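Local coordinates for protein aromatic-L-amino-acid decarboxylase (PDB 6EEW) that catalyses the pyridoxal 5'-phosphate-dependent decarboxylation of L-tryptophan to tryptamine and of L-5-hydroxytryptophan to serotonin, working as a homodimer, at residues T133-E136 with M137-D141; S170-C173 with T174-A178; A213-P217 with N218-L222; A341-N345 with P346-K350. All blocks are in the same frame, centred on the assembly; numbering follows the deposited sequence.

All four contacts are local and lie within the pyridoxal-dependent decarboxylase domain, in series along the chain: stretches of about two turns in helices 130-146 and 167-186, the bend from helix 206-212 into strand 220-223, and the capped start of helix 346-350. Interaction 2 sits between two of the others. Its Ile175 CG2 lies 3.9 Å from Ala213 CB of interaction 3, and its Ala177 CA lies 3.3 Å from Ala341 CB of interaction 4. Interaction 1 stands apart, its centre about 21 Å from that of interaction 2 and about 34 Å from that of interaction 3. Each contact also meets the second subunit, so all four lie at or near the dimer interface.

Interaction 1. Residues T133-E136 with M137-D141; sequences TELE and MIVMD
Leu135 and Val139 meet one turn apart in alpha-helix 130-146, where all the touching residues are buried, Leu135 CD1 lying 4.2 Å from Val139 CG2, a loose apolar touch with the two branches crossing at a slant. In Leu135 a chi1 of -179° swings CG to the far side from the amide nitrogen, bringing CD1 toward the valine. Closer than this side-chain pair are the alkyl groups laid on carbonyl oxygens of the preceding turn: Met137 CG is 3.3 Å from Thr133 O, and Ile138 CG1 is 3.3 Å from Glu134 O. Four successive i to i+4 backbone bonds run beneath them, from Met137 N to Thr133 O through to Met140 N to Glu136 O.

The carboxylates hold the turn in its surroundings. Glu136 extends away from the helix to form a salt bridge with Arg371 and to accept from Ile163 N of strand 160-164. Glu134 accepts from Trp126 NE1 and, across the dimer interface, from Gly57 N and Leu59 N of the second subunit, so this buried acid is met by several donors. On the apolar side, Trp379 of helix 375-409 covers both Leu135 and Val139, while Ile63 of the second subunit packs on Leu135. Within the turn, Ile138 N donates to Glu134 O over 3.0 Å, nearly straight at 166°.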
loop_
_atom_site.group_PDB
_atom_site.type_symbol
_atom_site.label_atom_id
_atom_site.label_comp_id
_atom_site.label_asym_id
_atom_site.label_seq_id
_atom_site.Cartn_x
_atom_site.Cartn_y
_atom_site.Cartn_z
ATOM N N THR A 133 -3.918 -2.357 -15.963
ATOM C CA THR A 133 -5.178 -2.946 -15.514
ATOM C C THR A 133 -5.482 -4.276 -16.201
ATOM O O THR A 133 -5.916 -5.246 -15.552
ATOM C CB THR A 133 -6.309 -1.951 -15.751
ATOM O OG1 THR A 133 -6.169 -0.846 -14.848
ATOM C CG2 THR A 133 -7.641 -2.609 -15.570
ATOM N N GLU A 134 -5.294 -4.335 -17.519
ATOM C CA GLU A 134 -5.620 -5.546 -18.251
ATOM C C GLU A 134 -4.719 -6.702 -17.830
ATOM O O GLU A 134 -5.203 -7.819 -17.590
ATOM C CB GLU A 134 -5.532 -5.288 -19.753
ATOM C CG GLU A 134 -6.563 -4.282 -20.241
ATOM C CD GLU A 134 -7.015 -4.574 -21.663
ATOM O OE1 GLU A 134 -6.681 -5.663 -22.174
ATOM O OE2 GLU A 134 -7.717 -3.736 -22.269
ATOM N N LEU A 135 -3.413 -6.454 -17.711
ATOM C CA LEU A 135 -2.515 -7.504 -17.263
ATOM C C LEU A 135 -2.857 -7.932 -15.850
ATOM O O LEU A 135 -2.676 -9.099 -15.504
ATOM C CB LEU A 135 -1.056 -7.043 -17.331
ATOM C CG LEU A 135 -0.048 -8.125 -16.897
ATOM C CD1 LEU A 135 -0.015 -9.309 -17.885
ATOM C CD2 LEU A 135 1.356 -7.568 -16.717
ATOM N N GLU A 136 -3.346 -7.015 -15.011
ATOM C CA GLU A 136 -3.731 -7.450 -13.673
ATOM C C GLU A 136 -4.909 -8.410 -13.720
ATOM O O GLU A 136 -4.915 -9.442 -13.036
ATOM C CB GLU A 136 -4.055 -6.250 -12.796
ATOM C CG GLU A 136 -4.395 -6.617 -11.357
ATOM C CD GLU A 136 -4.068 -5.499 -10.378
ATOM O OE1 GLU A 136 -3.234 -4.623 -10.730
ATOM O OE2 GLU A 136 -4.609 -5.523 -9.244
ATOM N N MET A 137 -5.923 -8.088 -14.520
ATOM C CA MET A 137 -7.035 -9.016 -14.673
ATOM C C MET A 137 -6.552 -10.382 -15.161
ATOM O O MET A 137 -6.932 -11.433 -14.612
ATOM C CB MET A 137 -8.069 -8.431 -15.629
ATOM C CG MET A 137 -8.649 -7.112 -15.198
ATOM S SD MET A 137 -9.654 -6.370 -16.494
ATOM C CE MET A 137 -11.015 -7.537 -16.608
ATOM N N ILE A 138 -5.704 -10.388 -16.194
ATOM C CA ILE A 138 -5.226 -11.653 -16.752
ATOM C C ILE A 138 -4.452 -12.445 -15.702
ATOM O O ILE A 138 -4.628 -13.662 -15.562
ATOM C CB ILE A 138 -4.369 -11.403 -18.002
ATOM C CG1 ILE A 138 -5.202 -10.789 -19.124
ATOM C CG2 ILE A 138 -3.802 -12.683 -18.489
ATOM C CD1 ILE A 138 -4.346 -10.231 -20.248
ATOM N N VAL A 139 -3.556 -11.777 -14.966
ATOM C CA VAL A 139 -2.743 -12.488 -13.980
ATOM C C VAL A 139 -3.616 -13.048 -12.868
ATOM O O VAL A 139 -3.366 -14.149 -12.360
ATOM C CB VAL A 139 -1.648 -11.569 -13.413
ATOM C CG1 VAL A 139 -1.211 -12.040 -12.004
ATOM C CG2 VAL A 139 -0.469 -11.501 -14.364
ATOM N N MET A 140 -4.648 -12.309 -12.464
ATOM C CA MET A 140 -5.518 -12.826 -11.421
ATOM C C MET A 140 -6.286 -14.050 -11.900
ATOM O O MET A 140 -6.487 -14.992 -11.133
ATOM C CB MET A 140 -6.470 -11.736 -10.923
ATOM C CG MET A 140 -5.775 -10.697 -10.052
ATOM S SD MET A 140 -5.107 -11.379 -8.518
ATOM C CE MET A 140 -6.568 -11.560 -7.517
ATOM N N ASP A 141 -6.676 -14.078 -13.177
ATOM C CA ASP A 141 -7.341 -15.270 -13.695
ATOM C C ASP A 141 -6.361 -16.448 -13.846
ATOM O O ASP A 141 -6.714 -17.605 -13.561
ATOM C CB ASP A 141 -8.019 -14.941 -15.028
ATOM C CG ASP A 141 -9.410 -14.315 -14.854
ATOM O OD1 ASP A 141 -9.802 -13.990 -13.714
ATOM O OD2 ASP A 141 -10.123 -14.148 -15.869
#

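Interaction 2. Residues S170-C173 with T174-A178; sequences SILC and TIIAA
Thr174 turns its side chain back onto the preceding turn of helix 167-186, where OG1 donates to Ile171 O over 3.0 Å, although the position of that oxygen is less certain. The hydroxyl reaches it because chi1 of 68° sets OG1 between the backbone N and the carbonyl carbon. The same rotation lays the methyl CG2 beside Ser170 O at 3.3 Å, the oxygen to which Thr174 N is hydrogen-bonded at 3.0 Å. The threonine thus clasps the turn with both its amide and its hydroxyl. An alanine here lacks both hydroxyl and methyl, and is likely to open a gap against Phe254 and His285 and to forfeit the bond, itself tentative, to Ile171 O.

Cys173 contributes mainly through its backbone: Cys173 O accepts from Ala177 N at 2.9 Å, with an N-H...O angle of 166°. Its side chain packs on Ile367.

Leu172 and Ile176 run alongside each other with their ends in the same direction, their CD1 atoms 4.1 Å apart. This pair faces the dimer interface, with Ile367 of the second subunit packing on Leu172 and Leu212 of that subunit on Ile176. On the helix flank turned to the central sheet, Ile171 and Ile175 cross at a slant beside strand 251-258. The chemistry is therefore divided: the hydroxyl appears to be satisfied by the helix's own carbonyl, consistent with Thr174 being buried against the sheet, while the aliphatic branches make most of the packing described here.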
loop_
_atom_site.group_PDB
_atom_site.type_symbol
_atom_site.label_atom_id
_atom_site.label_comp_id
_atom_site.label_asym_id
_atom_site.label_seq_id
_atom_site.Cartn_x
_atom_site.Cartn_y
_atom_site.Cartn_z
ATOM N N SER A 170 -6.998 -6.200 2.543
ATOM C CA SER A 170 -7.923 -7.093 1.844
ATOM C C SER A 170 -9.067 -7.509 2.755
ATOM O O SER A 170 -10.245 -7.458 2.366
ATOM C CB SER A 170 -7.174 -8.296 1.312
ATOM O OG SER A 170 -6.202 -7.846 0.401
ATOM N N ILE A 171 -8.740 -7.941 3.969
ATOM C CA ILE A 171 -9.777 -8.305 4.926
ATOM C C ILE A 171 -10.646 -7.100 5.249
ATOM O O ILE A 171 -11.872 -7.219 5.362
ATOM C CB ILE A 171 -9.162 -8.916 6.195
ATOM C CG1 ILE A 171 -8.549 -10.282 5.856
ATOM C CG2 ILE A 171 -10.233 -9.148 7.231
ATOM C CD1 ILE A 171 -7.962 -11.014 7.058
ATOM N N LEU A 172 -10.026 -5.929 5.438
ATOM C CA LEU A 172 -10.789 -4.718 5.722
ATOM C C LEU A 172 -11.792 -4.429 4.612
ATOM O O LEU A 172 -12.955 -4.110 4.884
ATOM C CB LEU A 172 -9.830 -3.543 5.922
ATOM C CG LEU A 172 -10.422 -2.155 6.168
ATOM C CD1 LEU A 172 -11.345 -2.151 7.375
ATOM C CD2 LEU A 172 -9.319 -1.122 6.341
ATOM N N CYS A 173 -11.372 -4.563 3.353
ATOM C CA CYS A 173 -12.280 -4.327 2.235
ATOM C C CYS A 173 -13.435 -5.326 2.239
ATOM O O CYS A 173 -14.604 -4.940 2.078
ATOM C CB CYS A 173 -11.494 -4.349 0.919
ATOM S SG CYS A 173 -10.538 -2.754 0.616
ATOM N N THR A 174 -13.141 -6.618 2.436
ATOM C CA THR A 174 -14.254 -7.570 2.421
ATOM C C THR A 174 -15.178 -7.357 3.606
ATOM O O THR A 174 -16.402 -7.510 3.477
ATOM C CB THR A 174 -13.756 -9.026 2.369
ATOM O OG1 THR A 174 -13.093 -9.378 3.593
ATOM C CG2 THR A 174 -12.830 -9.217 1.195
ATOM N N ILE A 175 -14.624 -6.970 4.755
ATOM C CA ILE A 175 -15.450 -6.666 5.922
ATOM C C ILE A 175 -16.364 -5.479 5.641
ATOM O O ILE A 175 -17.533 -5.464 6.047
ATOM C CB ILE A 175 -14.569 -6.381 7.150
ATOM C CG1 ILE A 175 -13.689 -7.576 7.484
ATOM C CG2 ILE A 175 -15.431 -5.993 8.342
ATOM C CD1 ILE A 175 -12.861 -7.353 8.748
ATOM N N ILE A 176 -15.844 -4.450 4.971
ATOM C CA ILE A 176 -16.692 -3.294 4.690
ATOM C C ILE A 176 -17.773 -3.671 3.684
ATOM O O ILE A 176 -18.926 -3.238 3.796
ATOM C CB ILE A 176 -15.859 -2.099 4.190
ATOM C CG1 ILE A 176 -15.007 -1.516 5.325
ATOM C CG2 ILE A 176 -16.788 -1.045 3.598
ATOM C CD1 ILE A 176 -14.086 -0.417 4.908
ATOM N N ALA A 177 -17.421 -4.482 2.685
ATOM C CA ALA A 177 -18.417 -4.966 1.732
ATOM C C ALA A 177 -19.558 -5.683 2.449
ATOM O O ALA A 177 -20.742 -5.412 2.201
ATOM C CB ALA A 177 -17.754 -5.890 0.705
ATOM N N ALA A 178 -19.219 -6.602 3.349
ATOM C CA ALA A 178 -20.256 -7.304 4.098
ATOM C C ALA A 178 -21.080 -6.332 4.939
ATOM O O ALA A 178 -22.322 -6.417 4.983
ATOM C CB ALA A 178 -19.626 -8.382 4.979
#

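Interaction 3. Residues A213-P217 with N218-L222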
loop_
_atom_site.group_PDB
_atom_site.type_symbol
_atom_site.label_atom_id
_atom_site.label_comp_id
_atom_site.label_asym_id
_atom_site.label_seq_id
_atom_site.Cartn_x
_atom_site.Cartn_y
_atom_site.Cartn_z
ATOM N N ALA A 213 -13.454 -0.998 10.770
ATOM C CA ALA A 213 -14.679 -0.916 9.981
ATOM C C ALA A 213 -15.857 -0.396 10.785
ATOM O O ALA A 213 -16.941 -0.212 10.215
ATOM C CB ALA A 213 -15.032 -2.278 9.389
ATOM N N GLY A 214 -15.675 -0.155 12.080
ATOM C CA GLY A 214 -16.741 0.347 12.911
ATOM C C GLY A 214 -17.537 -0.706 13.641
ATOM O O GLY A 214 -18.553 -0.372 14.261
ATOM N N ILE A 215 -17.096 -1.965 13.620
ATOM C CA ILE A 215 -17.784 -2.986 14.393
ATOM C C ILE A 215 -17.709 -2.609 15.863
ATOM O O ILE A 215 -16.643 -2.224 16.364
ATOM C CB ILE A 215 -17.155 -4.367 14.140
ATOM C CG1 ILE A 215 -17.038 -4.650 12.643
ATOM C CG2 ILE A 215 -18.032 -5.460 14.744
ATOM C CD1 ILE A 215 -18.380 -4.804 11.952
ATOM N N TYR A 216 -18.848 -2.662 16.553
ATOM C CA TYR A 216 -18.837 -2.348 17.969
ATOM C C TYR A 216 -17.848 -3.261 18.690
ATOM O O TYR A 216 -17.676 -4.426 18.314
ATOM C CB TYR A 216 -20.227 -2.504 18.574
ATOM C CG TYR A 216 -21.194 -1.381 18.274
ATOM C CD1 TYR A 216 -21.059 -0.575 17.138
ATOM C CD2 TYR A 216 -22.237 -1.115 19.140
ATOM C CE1 TYR A 216 -21.962 0.459 16.880
ATOM C CE2 TYR A 216 -23.138 -0.095 18.895
ATOM C CZ TYR A 216 -23.003 0.696 17.774
ATOM O OH TYR A 216 -23.923 1.717 17.571
ATOM N N PRO A 217 -17.171 -2.749 19.719
ATOM C CA PRO A 217 -16.170 -3.566 20.424
ATOM C C PRO A 217 -16.685 -4.924 20.873
ATOM O O PRO A 217 -15.983 -5.931 20.706
ATOM C CB PRO A 217 -15.798 -2.682 21.617
ATOM C CG PRO A 217 -15.952 -1.290 21.080
ATOM C CD PRO A 217 -17.121 -1.335 20.130
ATOM N N ASN A 218 -17.893 -4.978 21.440
ATOM C CA ASN A 218 -18.466 -6.221 21.931
ATOM C C ASN A 218 -19.023 -7.120 20.834
ATOM O O ASN A 218 -19.452 -8.237 21.143
ATOM C CB ASN A 218 -19.565 -5.926 22.954
ATOM C CG ASN A 218 -19.012 -5.452 24.271
ATOM O OD1 ASN A 218 -17.898 -5.824 24.648
ATOM N ND2 ASN A 218 -19.778 -4.625 24.985
ATOM N N ASN A 219 -19.028 -6.688 19.576
ATOM C CA ASN A 219 -19.524 -7.522 18.492
ATOM C C ASN A 219 -18.397 -8.170 17.692
ATOM O O ASN A 219 -18.640 -8.691 16.595
ATOM C CB ASN A 219 -20.435 -6.711 17.569
ATOM C CG ASN A 219 -21.715 -6.279 18.254
ATOM O OD1 ASN A 219 -21.990 -6.671 19.386
ATOM N ND2 ASN A 219 -22.528 -5.502 17.550
ATOM N N ILE A 220 -17.177 -8.146 18.222
ATOM C CA ILE A 220 -16.021 -8.825 17.650
ATOM C C ILE A 220 -15.771 -10.052 18.513
ATOM O O ILE A 220 -15.396 -9.914 19.682
ATOM C CB ILE A 220 -14.789 -7.911 17.627
ATOM C CG1 ILE A 220 -15.066 -6.640 16.819
ATOM C CG2 ILE A 220 -13.589 -8.644 17.058
ATOM C CD1 ILE A 220 -13.909 -5.637 16.819
ATOM N N ARG A 221 -16.013 -11.252 17.969
ATOM C CA ARG A 221 -16.020 -12.492 18.743
ATOM C C ARG A 221 -14.917 -13.439 18.278
ATOM O O ARG A 221 -14.866 -13.816 17.099
ATOM C CB ARG A 221 -17.398 -13.149 18.670
ATOM C CG ARG A 221 -18.521 -12.189 19.094
ATOM C CD ARG A 221 -19.803 -12.928 19.431
ATOM N NE ARG A 221 -19.607 -13.829 20.559
ATOM C CZ ARG A 221 -20.407 -14.850 20.841
ATOM N NH1 ARG A 221 -21.456 -15.100 20.072
ATOM N NH2 ARG A 221 -20.156 -15.627 21.890
ATOM N N LEU A 222 -14.040 -13.823 19.212
ATOM C CA LEU A 222 -12.995 -14.811 18.962
ATOM C C LEU A 222 -13.472 -16.206 19.377
ATOM O O LEU A 222 -13.791 -16.445 20.548
ATOM C CB LEU A 222 -11.721 -14.446 19.724
ATOM C CG LEU A 222 -10.947 -13.152 19.462
ATOM C CD1 LEU A 222 -9.696 -13.181 20.337
ATOM C CD2 LEU A 222 -10.582 -12.981 17.999
#
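The contact is a local one in the connection from helix 206-212 to strand 220-223, one of the two outermost strands of its sheet within this chain, and it forms across a type I beta-turn at 216-219 with Pro217 and Asn218 at its corners. One backbone hydrogen bond closes the turn: Asn219 N donates to Tyr216 O over 2.9 Å, coming from well above the carbonyl plane, with a C=O...N angle of 122°. On the inner side, Ile215 CG2 lies 3.8 Å from Ile220 CG1. CG2 gets there by standing opposite the backbone N, with CG1 beside it (chi1 -51°). Cys210 of helix 206-212 packs on both isoleucines.

Asn219 comes alongside Tyr216, its ND2 3.9 Å from Tyr216 CB and oblique to the ring. That amide also makes weak hydrogen bonds to the carbonyl oxygens of Gly192, just before strand 194-199, and Leu194 at its start. The tyrosine reaches outward instead, its OH hydrogen-bonded to Asp189 of the second subunit. Gly214, with a phi of 94°, ends the helix in a Schellman motif, and after the beta-turn the chain enters a strand parallel to 194-199, a helix-to-strand connection of an alpha/beta fold.

Interaction 4. Residues A341-N345 with P346-K350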
loop_
_atom_site.group_PDB
_atom_site.type_symbol
_atom_site.label_atom_id
_atom_site.label_comp_id
_atom_site.label_asym_id
_atom_site.label_seq_id
_atom_site.Cartn_x
_atom_site.Cartn_y
_atom_site.Cartn_z
ATOM N N ALA A 341 -19.652 -1.277 -1.916
ATOM C CA ALA A 341 -19.135 -0.914 -0.603
ATOM C C ALA A 341 -18.137 0.235 -0.689
ATOM O O ALA A 341 -18.111 1.103 0.190
ATOM C CB ALA A 341 -18.482 -2.130 0.052
ATOM N N LEU A 342 -17.321 0.272 -1.747
ATOM C CA LEU A 342 -16.157 1.152 -1.805
ATOM C C LEU A 342 -16.406 2.435 -2.596
ATOM O O LEU A 342 -15.454 3.045 -3.097
ATOM C CB LEU A 342 -14.963 0.402 -2.399
ATOM C CG LEU A 342 -14.017 -0.293 -1.422
ATOM C CD1 LEU A 342 -14.799 -0.913 -0.257
ATOM C CD2 LEU A 342 -13.205 -1.353 -2.153
ATOM N N THR A 343 -17.653 2.880 -2.709
ATOM C CA THR A 343 -17.923 4.124 -3.412
ATOM C C THR A 343 -19.102 4.819 -2.762
ATOM O O THR A 343 -19.899 4.200 -2.054
ATOM C CB THR A 343 -18.224 3.897 -4.897
ATOM O OG1 THR A 343 -18.390 5.163 -5.543
ATOM C CG2 THR A 343 -19.509 3.114 -5.052
ATOM N N THR A 344 -19.167 6.137 -2.951
ATOM C CA THR A 344 -20.335 6.902 -2.546
ATOM C C THR A 344 -21.162 7.349 -3.745
ATOM O O THR A 344 -22.209 7.979 -3.562
ATOM C CB THR A 344 -19.934 8.111 -1.685
ATOM O OG1 THR A 344 -18.838 8.816 -2.287
ATOM C CG2 THR A 344 -19.543 7.668 -0.282
ATOM N N ASN A 345 -20.736 7.009 -4.967
ATOM C CA ASN A 345 -21.334 7.499 -6.203
ATOM C C ASN A 345 -22.824 7.183 -6.263
ATOM O O ASN A 345 -23.209 6.012 -6.377
ATOM C CB ASN A 345 -20.616 6.899 -7.412
ATOM C CG ASN A 345 -21.114 7.462 -8.733
ATOM O OD1 ASN A 345 -22.222 7.997 -8.829
ATOM N ND2 ASN A 345 -20.292 7.334 -9.763
ATOM N N PRO A 346 -23.690 8.200 -6.214
ATOM C CA PRO A 346 -25.137 7.920 -6.232
ATOM C C PRO A 346 -25.598 7.236 -7.506
ATOM O O PRO A 346 -26.509 6.395 -7.467
ATOM C CB PRO A 346 -25.766 9.315 -6.075
ATOM C CG PRO A 346 -24.662 10.196 -5.567
ATOM C CD PRO A 346 -23.401 9.640 -6.153
ATOM N N GLU A 347 -24.985 7.573 -8.644
ATOM C CA GLU A 347 -25.409 6.968 -9.900
ATOM C C GLU A 347 -25.048 5.486 -9.951
ATOM O O GLU A 347 -25.874 4.660 -10.359
ATOM C CB GLU A 347 -24.803 7.719 -11.085
ATOM C CG GLU A 347 -25.448 7.339 -12.414
ATOM C CD GLU A 347 -25.163 8.333 -13.525
ATOM O OE1 GLU A 347 -23.974 8.518 -13.875
ATOM O OE2 GLU A 347 -26.138 8.928 -14.041
ATOM N N TYR A 348 -23.828 5.121 -9.541
ATOM C CA TYR A 348 -23.470 3.705 -9.533
ATOM C C TYR A 348 -24.356 2.929 -8.571
ATOM O O TYR A 348 -24.749 1.789 -8.852
ATOM C CB TYR A 348 -21.996 3.512 -9.166
ATOM C CG TYR A 348 -21.585 2.048 -9.110
ATOM C CD1 TYR A 348 -21.204 1.366 -10.264
ATOM C CD2 TYR A 348 -21.591 1.344 -7.909
ATOM C CE1 TYR A 348 -20.836 0.024 -10.225
ATOM C CE2 TYR A 348 -21.223 0.006 -7.856
ATOM C CZ TYR A 348 -20.847 -0.652 -9.020
ATOM O OH TYR A 348 -20.485 -1.985 -8.979
ATOM N N LEU A 349 -24.688 3.535 -7.429
ATOM C CA LEU A 349 -25.457 2.820 -6.421
ATOM C C LEU A 349 -26.921 2.693 -6.812
ATOM O O LEU A 349 -27.601 1.774 -6.344
ATOM C CB LEU A 349 -25.322 3.512 -5.062
ATOM C CG LEU A 349 -23.908 3.513 -4.470
ATOM C CD1 LEU A 349 -23.927 4.026 -3.044
ATOM C CD2 LEU A 349 -23.289 2.117 -4.526
ATOM N N LYS A 350 -27.432 3.593 -7.660
ATOM C CA LYS A 350 -28.830 3.460 -8.063
ATOM C C LYS A 350 -29.011 2.321 -9.062
ATOM O O LYS A 350 -30.020 1.607 -9.021
ATOM C CB LYS A 350 -29.361 4.776 -8.633
ATOM C CG LYS A 350 -28.897 5.103 -10.043
ATOM C CD LYS A 350 -29.892 6.045 -10.717
ATOM C CE LYS A 350 -29.202 7.183 -11.457
ATOM N NZ LYS A 350 -29.158 8.442 -10.647
#
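Asn345 OD1 is gripped by two backbone amides at the start of helix 346-350: Glu347 N donates over 2.8 Å, and Tyr348 N adds a weak bond at 3.4 Å. The first is bent, with an N-H...O angle of 131°, and the second is straighter at 159°. Asn345 is thus the N-cap, its CG anti to the backbone N (chi1 -175°) so that the amide oxygen folds over the first turn. Its own carbonyl receives Leu349 N at 3.1 Å, opening the helical bonding.

Just before the cap, Thr343 makes an ST turn, its OG1 accepting from Asn345 N over 3.0 Å. Its methyl CG2 faces the helix, 3.9 Å from Leu349 CD2 and 4.0 Å from Tyr348 CD2, oblique to the ring. With a valine in its place the hydroxyl is gone, and Asn345 N would probably lose its acceptor, leaving the capping residue less firmly placed.

Tyr348, which belongs to the L-tryptophan-binding site, packs on Leu339 and Arg340. Lys211 of the second subunit donates to Thr343 O. Asn345 OD1 therefore takes up first-turn amides that lack a helical acceptor, while Thr343 OG1 holds the N-cap residue's own amide.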